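Local coordinates for protein ribokinase (Cryptococcus neoformans var. grubii serotype A, PDB 6CW5) that probably phosphorylates D-ribose at O-5, using ATP and a divalent cation such as magnesium, to give D-ribose 5-phosphate, at residues S20-D24 against D75-V79; I23-L29 against S41-R47; Q144-L149 against P172-L176; L181-W186 against D201-F206. All coordinates share one frame. Residues are numbered along the deposited sequence.

Interaction 1: S20-D24 against D75-V79; sequences SVNID and DGIWV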
loop_
_atom_site.group_PDB
_atom_site.type_symbol
_atom_site.label_atom_id
_atom_site.label_comp_id
_atom_site.label_asym_id
_atom_site.label_seq_id
_atom_site.Cartn_x
_atom_site.Cartn_y
_atom_site.Cartn_z
ATOM N N SER A 20 11.388 -8.320 0.657
ATOM C CA SER A 20 11.658 -8.642 2.053
ATOM C C SER A 20 13.116 -8.992 2.292
ATOM O O SER A 20 13.826 -9.450 1.393
ATOM C CB SER A 20 10.788 -9.842 2.443
ATOM O OG SER A 20 11.065 -10.922 1.554
ATOM N N VAL A 21 13.523 -8.853 3.562
ATOM C CA VAL A 21 14.770 -9.379 4.097
ATOM C C VAL A 21 14.414 -10.192 5.325
ATOM O O VAL A 21 13.714 -9.695 6.211
ATOM C CB VAL A 21 15.743 -8.254 4.476
ATOM C CG1 VAL A 21 17.053 -8.823 5.052
ATOM C CG2 VAL A 21 16.006 -7.382 3.250
ATOM N N ASN A 22 14.881 -11.442 5.374
ATOM C CA ASN A 22 14.619 -12.324 6.502
ATOM C C ASN A 22 15.926 -12.829 7.078
ATOM O O ASN A 22 16.902 -13.061 6.356
ATOM C CB ASN A 22 13.806 -13.564 6.111
ATOM C CG ASN A 22 12.381 -13.234 5.721
ATOM O OD1 ASN A 22 11.801 -12.266 6.190
ATOM N ND2 ASN A 22 11.810 -14.072 4.904
ATOM N N ILE A 23 15.923 -13.015 8.386
ATOM C CA ILE A 23 16.904 -13.891 9.023
ATOM C C ILE A 23 16.255 -15.267 9.050
ATOM O O ILE A 23 15.228 -15.450 9.701
ATOM C CB ILE A 23 17.282 -13.398 10.419
ATOM C CG1 ILE A 23 17.947 -12.027 10.288
ATOM C CG2 ILE A 23 18.215 -14.414 11.102
ATOM C CD1 ILE A 23 18.250 -11.350 11.631
ATOM N N ASP A 24 16.836 -16.224 8.315
ATOM C CA ASP A 24 16.309 -17.577 8.229
ATOM C C ASP A 24 16.876 -18.387 9.380
ATOM O O ASP A 24 18.089 -18.419 9.575
ATOM C CB ASP A 24 16.710 -18.250 6.915
ATOM C CG ASP A 24 15.972 -17.675 5.696
ATOM O OD1 ASP A 24 15.086 -16.814 5.872
ATOM O OD2 ASP A 24 16.288 -18.126 4.582
ATOM N N ASP A 75 19.193 -5.659 14.105
ATOM C CA ASP A 75 19.756 -6.999 14.176
ATOM C C ASP A 75 20.027 -7.599 12.806
ATOM O O ASP A 75 20.636 -8.673 12.728
ATOM C CB ASP A 75 18.835 -7.920 14.985
ATOM C CG ASP A 75 17.440 -8.078 14.383
ATOM O OD1 ASP A 75 17.043 -7.356 13.430
ATOM O OD2 ASP A 75 16.722 -8.973 14.885
ATOM N N GLY A 76 19.614 -6.930 11.733
ATOM C CA GLY A 76 19.831 -7.415 10.390
ATOM C C GLY A 76 20.917 -6.694 9.638
ATOM O O GLY A 76 21.094 -6.962 8.434
ATOM N N ILE A 77 21.660 -5.798 10.274
ATOM C CA ILE A 77 22.672 -5.034 9.550
ATOM C C ILE A 77 23.687 -5.961 8.886
ATOM O O ILE A 77 24.165 -5.673 7.783
ATOM C CB ILE A 77 23.330 -4.015 10.500
ATOM C CG1 ILE A 77 22.347 -2.875 10.779
ATOM C CG2 ILE A 77 24.629 -3.472 9.920
ATOM C CD1 ILE A 77 22.708 -2.053 12.029
ATOM N N TRP A 78 23.979 -7.114 9.499
ATOM C CA TRP A 78 24.922 -8.048 8.885
ATOM C C TRP A 78 24.404 -8.584 7.551
ATOM O O TRP A 78 25.201 -8.910 6.662
ATOM C CB TRP A 78 25.247 -9.191 9.859
ATOM C CG TRP A 78 24.062 -10.076 10.196
ATOM C CD1 TRP A 78 23.139 -9.868 11.172
ATOM C CD2 TRP A 78 23.695 -11.303 9.551
ATOM N NE1 TRP A 78 22.216 -10.891 11.178
ATOM C CE2 TRP A 78 22.541 -11.786 10.194
ATOM C CE3 TRP A 78 24.239 -12.047 8.500
ATOM C CZ2 TRP A 78 21.912 -12.979 9.815
ATOM C CZ3 TRP A 78 23.616 -13.237 8.134
ATOM C CH2 TRP A 78 22.473 -13.687 8.793
ATOM N N VAL A 79 23.085 -8.658 7.376
ATOM C CA VAL A 79 22.527 -9.031 6.075
ATOM C C VAL A 79 22.664 -7.877 5.091
ATOM O O VAL A 79 23.004 -8.078 3.919
ATOM C CB VAL A 79 21.059 -9.461 6.220
ATOM C CG1 VAL A 79 20.494 -9.930 4.863
ATOM C CG2 VAL A 79 20.918 -10.556 7.298
#

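Interaction 2: I23-L29 against S41-R47; sequences IDEFFHL and STGLTKR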
loop_
_atom_site.group_PDB
_atom_site.type_symbol
_atom_site.label_atom_id
_atom_site.label_comp_id
_atom_site.label_asym_id
_atom_site.label_seq_id
_atom_site.Cartn_x
_atom_site.Cartn_y
_atom_site.Cartn_z
ATOM N N ILE A 23 15.923 -13.015 8.386
ATOM C CA ILE A 23 16.904 -13.891 9.023
ATOM C C ILE A 23 16.255 -15.267 9.050
ATOM O O ILE A 23 15.228 -15.450 9.701
ATOM C CB ILE A 23 17.282 -13.398 10.419
ATOM C CG1 ILE A 23 17.947 -12.027 10.288
ATOM C CG2 ILE A 23 18.215 -14.414 11.102
ATOM C CD1 ILE A 23 18.250 -11.350 11.631
ATOM N N ASP A 24 16.836 -16.224 8.315
ATOM C CA ASP A 24 16.309 -17.577 8.229
ATOM C C ASP A 24 16.876 -18.387 9.380
ATOM O O ASP A 24 18.089 -18.419 9.575
ATOM C CB ASP A 24 16.710 -18.250 6.915
ATOM C CG ASP A 24 15.972 -17.675 5.696
ATOM O OD1 ASP A 24 15.086 -16.814 5.872
ATOM O OD2 ASP A 24 16.288 -18.126 4.582
ATOM N N GLU A 25 16.006 -19.071 10.109
ATOM C CA GLU A 25 16.444 -19.993 11.144
ATOM C C GLU A 25 16.041 -21.389 10.705
ATOM O O GLU A 25 14.844 -21.699 10.649
ATOM C CB GLU A 25 15.817 -19.623 12.472
ATOM C CG GLU A 25 16.388 -18.351 13.043
ATOM C CD GLU A 25 15.804 -18.056 14.401
ATOM O OE1 GLU A 25 14.600 -17.777 14.465
ATOM O OE2 GLU A 25 16.545 -18.143 15.403
ATOM N N PHE A 26 17.040 -22.213 10.362
ATOM C CA PHE A 26 16.807 -23.599 9.971
ATOM C C PHE A 26 16.913 -24.485 11.207
ATOM O O PHE A 26 18.010 -24.691 11.725
ATOM C CB PHE A 26 17.823 -24.060 8.937
ATOM C CG PHE A 26 17.690 -23.363 7.620
ATOM C CD1 PHE A 26 16.905 -23.911 6.615
ATOM C CD2 PHE A 26 18.342 -22.157 7.390
ATOM C CE1 PHE A 26 16.770 -23.262 5.394
ATOM C CE2 PHE A 26 18.213 -21.499 6.163
ATOM C CZ PHE A 26 17.428 -22.054 5.173
ATOM N N PHE A 27 15.781 -25.049 11.622
ATOM C CA PHE A 27 15.717 -26.035 12.695
ATOM C C PHE A 27 15.724 -27.434 12.082
ATOM O O PHE A 27 14.764 -27.833 11.409
ATOM C CB PHE A 27 14.462 -25.796 13.526
ATOM C CG PHE A 27 14.516 -24.558 14.353
ATOM C CD1 PHE A 27 14.980 -24.603 15.658
ATOM C CD2 PHE A 27 14.076 -23.344 13.842
ATOM C CE1 PHE A 27 15.033 -23.428 16.433
ATOM C CE2 PHE A 27 14.118 -22.182 14.595
ATOM C CZ PHE A 27 14.586 -22.209 15.895
ATOM N N HIS A 28 16.797 -28.181 12.309
ATOM C CA HIS A 28 16.896 -29.514 11.733
ATOM C C HIS A 28 16.086 -30.507 12.559
ATOM O O HIS A 28 16.274 -30.625 13.777
ATOM C CB HIS A 28 18.371 -29.903 11.623
ATOM C CG HIS A 28 19.168 -28.882 10.870
ATOM N ND1 HIS A 28 19.243 -28.863 9.494
ATOM C CD2 HIS A 28 19.857 -27.797 11.300
ATOM C CE1 HIS A 28 19.968 -27.829 9.110
ATOM N NE2 HIS A 28 20.355 -27.167 10.187
ATOM N N LEU A 29 15.204 -31.248 11.890
ATOM C CA LEU A 29 14.221 -32.081 12.571
ATOM C C LEU A 29 14.052 -33.419 11.862
ATOM O O LEU A 29 14.290 -33.515 10.657
ATOM C CB LEU A 29 12.871 -31.350 12.611
ATOM C CG LEU A 29 12.802 -30.193 13.610
ATOM C CD1 LEU A 29 11.728 -29.216 13.147
ATOM C CD2 LEU A 29 12.475 -30.727 14.969
ATOM N N SER A 41 14.736 -30.118 17.990
ATOM C CA SER A 41 15.603 -29.974 16.822
ATOM C C SER A 41 16.987 -30.536 17.131
ATOM O O SER A 41 17.435 -30.545 18.285
ATOM C CB SER A 41 15.693 -28.502 16.384
ATOM O OG SER A 41 16.245 -27.704 17.417
ATOM N N THR A 42 17.657 -31.060 16.095
ATOM C CA THR A 42 19.007 -31.600 16.247
ATOM C C THR A 42 20.085 -30.557 16.008
ATOM O O THR A 42 21.265 -30.850 16.221
ATOM C CB THR A 42 19.236 -32.766 15.281
ATOM O OG1 THR A 42 18.989 -32.315 13.942
ATOM C CG2 THR A 42 18.326 -33.944 15.634
ATOM N N GLY A 43 19.703 -29.368 15.580
ATOM C CA GLY A 43 20.654 -28.336 15.216
ATOM C C GLY A 43 19.868 -27.138 14.730
ATOM O O GLY A 43 18.692 -27.247 14.381
ATOM N N LEU A 44 20.529 -25.982 14.761
ATOM C CA LEU A 44 19.934 -24.734 14.290
ATOM C C LEU A 44 20.996 -24.017 13.477
ATOM O O LEU A 44 22.146 -23.909 13.914
ATOM C CB LEU A 44 19.465 -23.859 15.462
ATOM C CG LEU A 44 19.194 -22.379 15.256
ATOM C CD1 LEU A 44 18.036 -22.188 14.277
ATOM C CD2 LEU A 44 18.880 -21.723 16.593
ATOM N N THR A 45 20.609 -23.543 12.297
ATOM C CA THR A 45 21.487 -22.806 11.412
ATOM C C THR A 45 20.792 -21.492 11.089
ATOM O O THR A 45 19.633 -21.505 10.710
ATOM C CB THR A 45 21.751 -23.589 10.116
ATOM O OG1 THR A 45 22.348 -24.853 10.419
ATOM C CG2 THR A 45 22.679 -22.809 9.201
ATOM N N LYS A 46 21.485 -20.369 11.284
ATOM C CA LYS A 46 20.935 -19.069 10.922
ATOM C C LYS A 46 21.613 -18.596 9.648
ATOM O O LYS A 46 22.843 -18.640 9.545
ATOM C CB LYS A 46 21.136 -18.032 12.031
ATOM C CG LYS A 46 20.206 -18.183 13.233
ATOM C CD LYS A 46 20.151 -16.874 14.043
ATOM C CE LYS A 46 19.515 -17.091 15.418
ATOM N NZ LYS A 46 19.406 -15.825 16.194
ATOM N N ARG A 47 20.823 -18.121 8.685
ATOM C CA ARG A 47 21.399 -17.657 7.431
ATOM C C ARG A 47 20.625 -16.439 6.963
ATOM O O ARG A 47 19.456 -16.271 7.307
ATOM C CB ARG A 47 21.361 -18.757 6.356
ATOM C CG ARG A 47 22.013 -20.071 6.783
ATOM C CD ARG A 47 22.681 -20.747 5.626
ATOM N NE ARG A 47 23.339 -21.997 5.995
ATOM C CZ ARG A 47 24.635 -22.105 6.254
ATOM N NH1 ARG A 47 25.413 -21.034 6.194
ATOM N NH2 ARG A 47 25.153 -23.283 6.574
HETATM O O HOH W 1 16.222 -15.300 16.377
#

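Interaction 3: Q144-L149 against P172-L176; sequences QNEVPL and PSPML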
loop_
_atom_site.group_PDB
_atom_site.type_symbol
_atom_site.label_atom_id
_atom_site.label_comp_id
_atom_site.label_asym_id
_atom_site.label_seq_id
_atom_site.Cartn_x
_atom_site.Cartn_y
_atom_site.Cartn_z
ATOM N N GLN A 144 7.581 -9.731 -4.771
ATOM C CA GLN A 144 7.084 -11.016 -4.279
ATOM C C GLN A 144 5.920 -10.702 -3.372
ATOM O O GLN A 144 5.191 -9.751 -3.649
ATOM C CB GLN A 144 8.170 -11.800 -3.536
ATOM C CG GLN A 144 9.513 -11.838 -4.319
ATOM C CD GLN A 144 10.383 -10.634 -3.995
ATOM O OE1 GLN A 144 10.240 -10.024 -2.923
ATOM N NE2 GLN A 144 11.288 -10.274 -4.922
ATOM N N ASN A 145 5.751 -11.444 -2.269
ATOM C CA ASN A 145 4.598 -11.125 -1.433
ATOM C C ASN A 145 4.941 -11.195 0.049
ATOM O O ASN A 145 4.084 -11.554 0.858
ATOM C CB ASN A 145 3.400 -12.054 -1.729
ATOM C CG ASN A 145 2.083 -11.543 -1.115
ATOM O OD1 ASN A 145 1.813 -10.335 -1.124
ATOM N ND2 ASN A 145 1.257 -12.463 -0.575
ATOM N N GLU A 146 6.164 -10.841 0.428
ATOM C CA GLU A 146 6.544 -10.863 1.842
ATOM C C GLU A 146 6.570 -9.476 2.465
ATOM O O GLU A 146 7.115 -9.322 3.568
ATOM C CB GLU A 146 7.914 -11.531 2.031
ATOM C CG GLU A 146 7.878 -13.035 1.745
ATOM C CD GLU A 146 9.180 -13.778 2.041
ATOM O OE1 GLU A 146 10.275 -13.157 2.068
ATOM O OE2 GLU A 146 9.097 -15.024 2.199
ATOM N N VAL A 147 6.045 -8.466 1.769
ATOM C CA VAL A 147 5.863 -7.115 2.293
ATOM C C VAL A 147 4.387 -6.776 2.133
ATOM O O VAL A 147 3.649 -7.594 1.544
ATOM C CB VAL A 147 6.795 -6.113 1.578
ATOM C CG1 VAL A 147 8.230 -6.627 1.685
ATOM C CG2 VAL A 147 6.385 -5.925 0.088
ATOM N N PRO A 148 3.896 -5.619 2.631
ATOM C CA PRO A 148 2.451 -5.370 2.579
ATOM C C PRO A 148 1.995 -5.364 1.140
ATOM O O PRO A 148 2.643 -4.759 0.283
ATOM C CB PRO A 148 2.288 -3.970 3.199
ATOM C CG PRO A 148 3.474 -3.869 4.149
ATOM C CD PRO A 148 4.595 -4.563 3.405
ATOM N N LEU A 149 0.867 -6.036 0.877
ATOM C CA LEU A 149 0.449 -6.173 -0.520
ATOM C C LEU A 149 0.196 -4.813 -1.154
ATOM O O LEU A 149 0.465 -4.616 -2.342
ATOM C CB LEU A 149 -0.802 -7.040 -0.625
ATOM C CG LEU A 149 -1.367 -7.255 -2.054
ATOM C CD1 LEU A 149 -0.315 -7.886 -2.970
ATOM C CD2 LEU A 149 -2.671 -8.132 -1.975
ATOM N N PRO A 172 4.461 -14.897 -6.600
ATOM C CA PRO A 172 3.457 -14.737 -5.511
ATOM C C PRO A 172 3.723 -15.636 -4.313
ATOM O O PRO A 172 3.065 -16.663 -4.085
ATOM C CB PRO A 172 2.144 -15.098 -6.201
ATOM C CG PRO A 172 2.583 -16.127 -7.312
ATOM C CD PRO A 172 3.943 -15.646 -7.771
ATOM N N SER A 173 4.721 -15.242 -3.521
ATOM C CA SER A 173 5.171 -16.051 -2.381
ATOM C C SER A 173 5.324 -15.153 -1.162
ATOM O O SER A 173 6.117 -14.196 -1.201
ATOM C CB SER A 173 6.499 -16.746 -2.685
ATOM O OG SER A 173 6.948 -17.438 -1.519
ATOM N N PRO A 174 4.650 -15.444 -0.049
ATOM C CA PRO A 174 3.656 -16.530 0.111
ATOM C C PRO A 174 2.421 -16.271 -0.730
ATOM O O PRO A 174 2.250 -15.152 -1.162
ATOM C CB PRO A 174 3.309 -16.466 1.596
ATOM C CG PRO A 174 3.654 -15.011 2.005
ATOM C CD PRO A 174 4.880 -14.698 1.202
ATOM N N MET A 175 1.577 -17.282 -0.955
ATOM C CA MET A 175 0.455 -17.115 -1.871
ATOM C C MET A 175 -0.549 -16.084 -1.347
ATOM O O MET A 175 -0.799 -15.979 -0.134
ATOM C CB MET A 175 -0.229 -18.481 -2.099
ATOM C CG MET A 175 -1.382 -18.471 -3.126
ATOM S SD MET A 175 -1.023 -17.680 -4.670
ATOM C CE MET A 175 0.385 -18.666 -5.249
ATOM N N LEU A 176 -1.097 -15.302 -2.278
ATOM C CA LEU A 176 -2.144 -14.321 -2.028
ATOM C C LEU A 176 -3.468 -15.045 -1.806
ATOM O O LEU A 176 -3.632 -16.200 -2.213
ATOM C CB LEU A 176 -2.267 -13.351 -3.230
ATOM C CG LEU A 176 -1.134 -12.306 -3.374
ATOM C CD1 LEU A 176 0.198 -12.967 -3.720
ATOM C CD2 LEU A 176 -1.496 -11.294 -4.478
HETATM O O HOH W 2 7.585 -17.077 1.039
#

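Interaction 4: L181-W186 against D201-F206; sequences LREFPW and DLLLAF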
loop_
_atom_site.group_PDB
_atom_site.type_symbol
_atom_site.label_atom_id
_atom_site.label_comp_id
_atom_site.label_asym_id
_atom_site.label_seq_id
_atom_site.Cartn_x
_atom_site.Cartn_y
_atom_site.Cartn_z
ATOM N N LEU A 181 -5.871 -12.453 -5.586
ATOM C CA LEU A 181 -5.449 -12.861 -6.925
ATOM C C LEU A 181 -6.435 -12.369 -7.978
ATOM O O LEU A 181 -6.032 -11.847 -9.029
ATOM C CB LEU A 181 -5.306 -14.395 -6.996
ATOM C CG LEU A 181 -4.203 -14.970 -6.096
ATOM C CD1 LEU A 181 -4.398 -16.504 -6.050
ATOM C CD2 LEU A 181 -2.829 -14.609 -6.681
ATOM N N ARG A 182 -7.734 -12.494 -7.707
ATOM C CA ARG A 182 -8.719 -12.073 -8.699
ATOM C C ARG A 182 -8.734 -10.573 -8.927
ATOM O O ARG A 182 -9.166 -10.125 -10.003
ATOM C CB ARG A 182 -10.126 -12.522 -8.291
ATOM C CG ARG A 182 -10.309 -14.018 -8.343
ATOM C CD ARG A 182 -11.765 -14.406 -8.033
ATOM N NE ARG A 182 -12.129 -14.249 -6.624
ATOM C CZ ARG A 182 -12.089 -15.239 -5.737
ATOM N NH1 ARG A 182 -11.664 -16.453 -6.093
ATOM N NH2 ARG A 182 -12.459 -15.015 -4.487
ATOM N N GLU A 183 -8.246 -9.790 -7.971
ATOM C CA GLU A 183 -8.281 -8.332 -8.095
ATOM C C GLU A 183 -6.925 -7.749 -8.452
ATOM O O GLU A 183 -6.809 -6.529 -8.598
ATOM C CB GLU A 183 -8.775 -7.721 -6.774
ATOM C CG GLU A 183 -10.269 -8.017 -6.551
ATOM C CD GLU A 183 -10.675 -8.011 -5.094
ATOM O OE1 GLU A 183 -10.058 -7.255 -4.313
ATOM O OE2 GLU A 183 -11.605 -8.779 -4.741
ATOM N N PHE A 184 -5.909 -8.597 -8.551
ATOM C CA PHE A 184 -4.548 -8.153 -8.814
ATOM C C PHE A 184 -4.438 -7.526 -10.204
ATOM O O PHE A 184 -5.089 -7.985 -11.160
ATOM C CB PHE A 184 -3.627 -9.362 -8.654
ATOM C CG PHE A 184 -2.170 -9.031 -8.522
ATOM C CD1 PHE A 184 -1.607 -8.793 -7.266
ATOM C CD2 PHE A 184 -1.355 -9.028 -9.641
ATOM C CE1 PHE A 184 -0.256 -8.514 -7.133
ATOM C CE2 PHE A 184 0.020 -8.766 -9.521
ATOM C CZ PHE A 184 0.560 -8.501 -8.267
ATOM N N PRO A 185 -3.658 -6.435 -10.354
ATOM C CA PRO A 185 -3.574 -5.729 -11.647
ATOM C C PRO A 185 -2.623 -6.436 -12.607
ATOM O O PRO A 185 -1.547 -5.956 -12.930
ATOM C CB PRO A 185 -3.075 -4.341 -11.232
ATOM C CG PRO A 185 -2.171 -4.649 -10.057
ATOM C CD PRO A 185 -2.906 -5.741 -9.288
ATOM N N TRP A 186 -3.028 -7.632 -13.052
ATOM C CA TRP A 186 -2.201 -8.431 -13.952
ATOM C C TRP A 186 -1.809 -7.672 -15.207
ATOM O O TRP A 186 -0.767 -7.972 -15.801
ATOM C CB TRP A 186 -2.952 -9.702 -14.349
ATOM C CG TRP A 186 -3.257 -10.528 -13.123
ATOM C CD1 TRP A 186 -4.484 -10.720 -12.558
ATOM C CD2 TRP A 186 -2.315 -11.233 -12.303
ATOM N NE1 TRP A 186 -4.364 -11.512 -11.442
ATOM C CE2 TRP A 186 -3.048 -11.848 -11.264
ATOM C CE3 TRP A 186 -0.925 -11.419 -12.350
ATOM C CZ2 TRP A 186 -2.440 -12.638 -10.266
ATOM C CZ3 TRP A 186 -0.322 -12.211 -11.367
ATOM C CH2 TRP A 186 -1.082 -12.803 -10.333
ATOM N N ASP A 201 -2.790 -22.728 -7.673
ATOM C CA ASP A 201 -3.478 -21.775 -6.795
ATOM C C ASP A 201 -4.159 -20.690 -7.609
ATOM O O ASP A 201 -5.292 -20.303 -7.320
ATOM C CB ASP A 201 -2.507 -21.123 -5.799
ATOM C CG ASP A 201 -2.028 -22.065 -4.724
ATOM O OD1 ASP A 201 -2.769 -23.001 -4.358
ATOM O OD2 ASP A 201 -0.899 -21.841 -4.234
ATOM N N LEU A 202 -3.465 -20.150 -8.614
ATOM C CA LEU A 202 -4.100 -19.130 -9.442
ATOM C C LEU A 202 -5.281 -19.712 -10.208
ATOM O O LEU A 202 -6.367 -19.117 -10.261
ATOM C CB LEU A 202 -3.096 -18.529 -10.423
ATOM C CG LEU A 202 -2.420 -17.241 -9.929
ATOM C CD1 LEU A 202 -1.457 -17.557 -8.775
ATOM C CD2 LEU A 202 -1.694 -16.616 -11.127
ATOM N N LEU A 203 -5.068 -20.856 -10.861
ATOM C CA LEU A 203 -6.157 -21.440 -11.638
ATOM C C LEU A 203 -7.372 -21.695 -10.758
ATOM O O LEU A 203 -8.507 -21.429 -11.167
ATOM C CB LEU A 203 -5.684 -22.739 -12.311
ATOM C CG LEU A 203 -4.811 -22.468 -13.539
ATOM C CD1 LEU A 203 -4.070 -23.727 -13.917
ATOM C CD2 LEU A 203 -5.655 -21.973 -14.734
ATOM N N LEU A 204 -7.149 -22.205 -9.537
ATOM C CA LEU A 204 -8.260 -22.472 -8.627
ATOM C C LEU A 204 -8.958 -21.180 -8.229
ATOM O O LEU A 204 -10.187 -21.133 -8.147
ATOM C CB LEU A 204 -7.773 -23.193 -7.367
ATOM C CG LEU A 204 -7.507 -24.694 -7.438
ATOM C CD1 LEU A 204 -6.894 -25.186 -6.126
ATOM C CD2 LEU A 204 -8.796 -25.427 -7.740
ATOM N N ALA A 205 -8.187 -20.120 -7.960
ATOM C CA ALA A 205 -8.812 -18.858 -7.585
ATOM C C ALA A 205 -9.591 -18.271 -8.752
ATOM O O ALA A 205 -10.518 -17.477 -8.537
ATOM C CB ALA A 205 -7.745 -17.865 -7.086
ATOM N N PHE A 206 -9.222 -18.624 -9.979
ATOM C CA PHE A 206 -9.835 -18.054 -11.170
ATOM C C PHE A 206 -10.951 -18.943 -11.713
ATOM O O PHE A 206 -11.372 -18.778 -12.869
ATOM C CB PHE A 206 -8.767 -17.811 -12.255
ATOM C CG PHE A 206 -7.737 -16.771 -11.858
ATOM C CD1 PHE A 206 -7.959 -15.978 -10.730
ATOM C CD2 PHE A 206 -6.595 -16.570 -12.633
ATOM C CE1 PHE A 206 -7.023 -15.012 -10.346
ATOM C CE2 PHE A 206 -5.662 -15.604 -12.277
ATOM C CZ PHE A 206 -5.880 -14.834 -11.130
#

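Interaction 1: S20-D24 against D75-V79
This is a buried apolar contact with no hydrogen bond across it, formed where the chain enters strand 22-29 and meets the first turn of helix 77-85. Two side chains of 20-24 do the packing. Val-21 points at the helix, and its CG1 lies 3.6 Å from CG1 of Val-79, with strand 66-73 also covering Val-21. Ile-23 leaves the backbone sideways but, with chi1 m and chi2 t, extends its CD1 into the turn at the helix start: CD1 is 3.8 Å from the carbonyl O of Asp-75 and 4.0 Å from NE1 of Trp-78, while Ile-23 CG1 is 4.1 Å from Trp-78 CZ2. The p rotamer of Trp-78 brings its indole back across Ile-23. Gly-76 is the helix N-cap; its O accepts from Val-79 N at 2.8 Å, closing the first turn. The carboxylate of Asp-75 is engaged by Thr-101. The polar side chains of Asn-22 and Asp-24 lie elsewhere, each bonded to glycerol. Asn-22, Ile-23 and Asp-24 are predicted substrate-binding residues, at the point where a PfkB-family kinase passes from its main domain into the lid sheet over the sugar pocket.

Interaction 2: I23-L29 against S41-R47
Strands 23-29 and 43-47 run antiparallel, their axes 4.6 Å apart at the closest and 162° between their directions. Backbone hydrogen bonds set the register. Asp-24 and Arg-47 exchange a pair (Asp-24 N to Arg-47 O 2.8 Å, Arg-47 N to Asp-24 O 2.9 Å), as do Phe-26 and Thr-45 (Phe-26 N to Thr-45 O 2.7 Å, Thr-45 N to Phe-26 O 2.9 Å). Farther on, His-28 N donates to Gly-43 O at 3.0 Å, and Thr-42 N to His-28 O at 2.7 Å. Glu-25 with Lys-46 and Phe-27 with Leu-44 are non-hydrogen-bonded pairs, their side chains sharing one face. There CD1 of Leu-44 sits over the Phe-27 ring, 3.8 Å from the centroid, in a CH-pi contact. Charge adds a long salt bridge, Glu-25 OE2 to Lys-46 NZ at 3.8 Å, which a water also spans; Glu-25 OE1 is held by Arg-103. On the other face, His-28 NE2 and Thr-45 OG1 are hydrogen-bonded at 3.1 Å, and Phe-26 CE2 packs 4.1 Å from Arg-47 CG. Strand 43-49 is an outer strand of the four-stranded lid sheet within this chain; strand 22-29 lies inside it, bonded on its other edge to the parallel strand 102-109, while the Phe-26 and Arg-47 face meets the loops carrying Thr-277 and Glu-315.

Interaction 3: Q144-L149 against P172-L176
Two loops, each following a parallel strand, are joined here mainly by Asn-145. Its t rotamer directs the amide across the gap, where ND2 donates to Pro-174 O at 2.9 Å; its backbone N donates to Ser-173 O at 3.0 Å. The cis peptide before Pro-174 bends the second loop, and the proline ring lies against Glu-146, CD to CG 3.5 Å. Glu-146, m at chi1 and extended at chi2, lays its CG on this ring and carries its carboxylate away from it: OE1 is held by Ser-20, and OE2 takes a hydrogen bond from a water, 2.8 Å away, that is also 2.7 Å from Ser-173 OG. Leu-149 (t, p) and Leu-176 (m, p) meet through CD1 and CD2 at 3.9 Å, while Gln-144 turns its amide away to Gln-55. Across the dimer, Leu-149 N bonds Thr-130 of the second subunit. Such loops at the C-terminal ends of parallel strands form the active-site rim of an alpha/beta fold; Glu-146, a predicted substrate-binding residue, bonds a glycerol here.

Interaction 4: L181-W186 against D201-F206
Leu-181 lies at the apolar centre, reaching from helix 178-183 into the last turn of helix 196-205. Its CD1 is 3.8 Å from CB of Ala-205 and its CD2 3.9 Å from CD1 of Leu-202. Phe-206, where the second helix ends, bends its ring back so that CE1 lies 3.8 Å from Leu-181 CB. Trp-186 closes the inner side: its CH2 is 3.9 Å from Leu-202 CD2, and its CE2 4.1 Å from Phe-206 CZ, the two rings meeting obliquely with planes at 80°. An inverse gamma turn centred on Pro-185, closed by Trp-186 N to Phe-184 O at 2.8 Å, brings round Trp-186, whose NE1 donates to Leu-181 O at 3.0 Å, so the indole is tied back to the preceding helix 178-183. Strand 191-195 and helix 220-233 pack against this interior through Leu-192 and Leu-231. At the polar edge, Arg-182 CG lies 3.9 Å from Phe-206 CD1. Beyond it, Arg-182 NH1 donates to Ala-205 O at 2.9 Å, satisfying a carbonyl at the helix C-terminus. The chemistry implies an association held chiefly by hydrophobic burial, with one charged side chain bonding across the more open margin and no ion pair between the two segments.

How the interactions relate
Interactions 1 and 2 share Ile-23 and Asp-24 and touch again where Trp-78 CH2 packs 3.8 Å from Arg-47 C, so the lid strand pair continues directly into the helix contact. Interaction 3, its centre 18 Å from that of interaction 1, meets it at the predicted ribose pocket: Ser-20 OG and Glu-146 OE1 are 2.4 Å apart, a probable hydrogen bond, and glycerol is bound by Asn-22, Asp-24 and Glu-146. Interaction 4 adjoins interaction 3 at 13 Å between centres, with Leu-176 CB 3.7 Å from Leu-181 CD2. Its Asp-201 side chain is about 6 Å from that of Asn-195, which binds ADP in a structure of this protein, though no ADP is bound to this chain here.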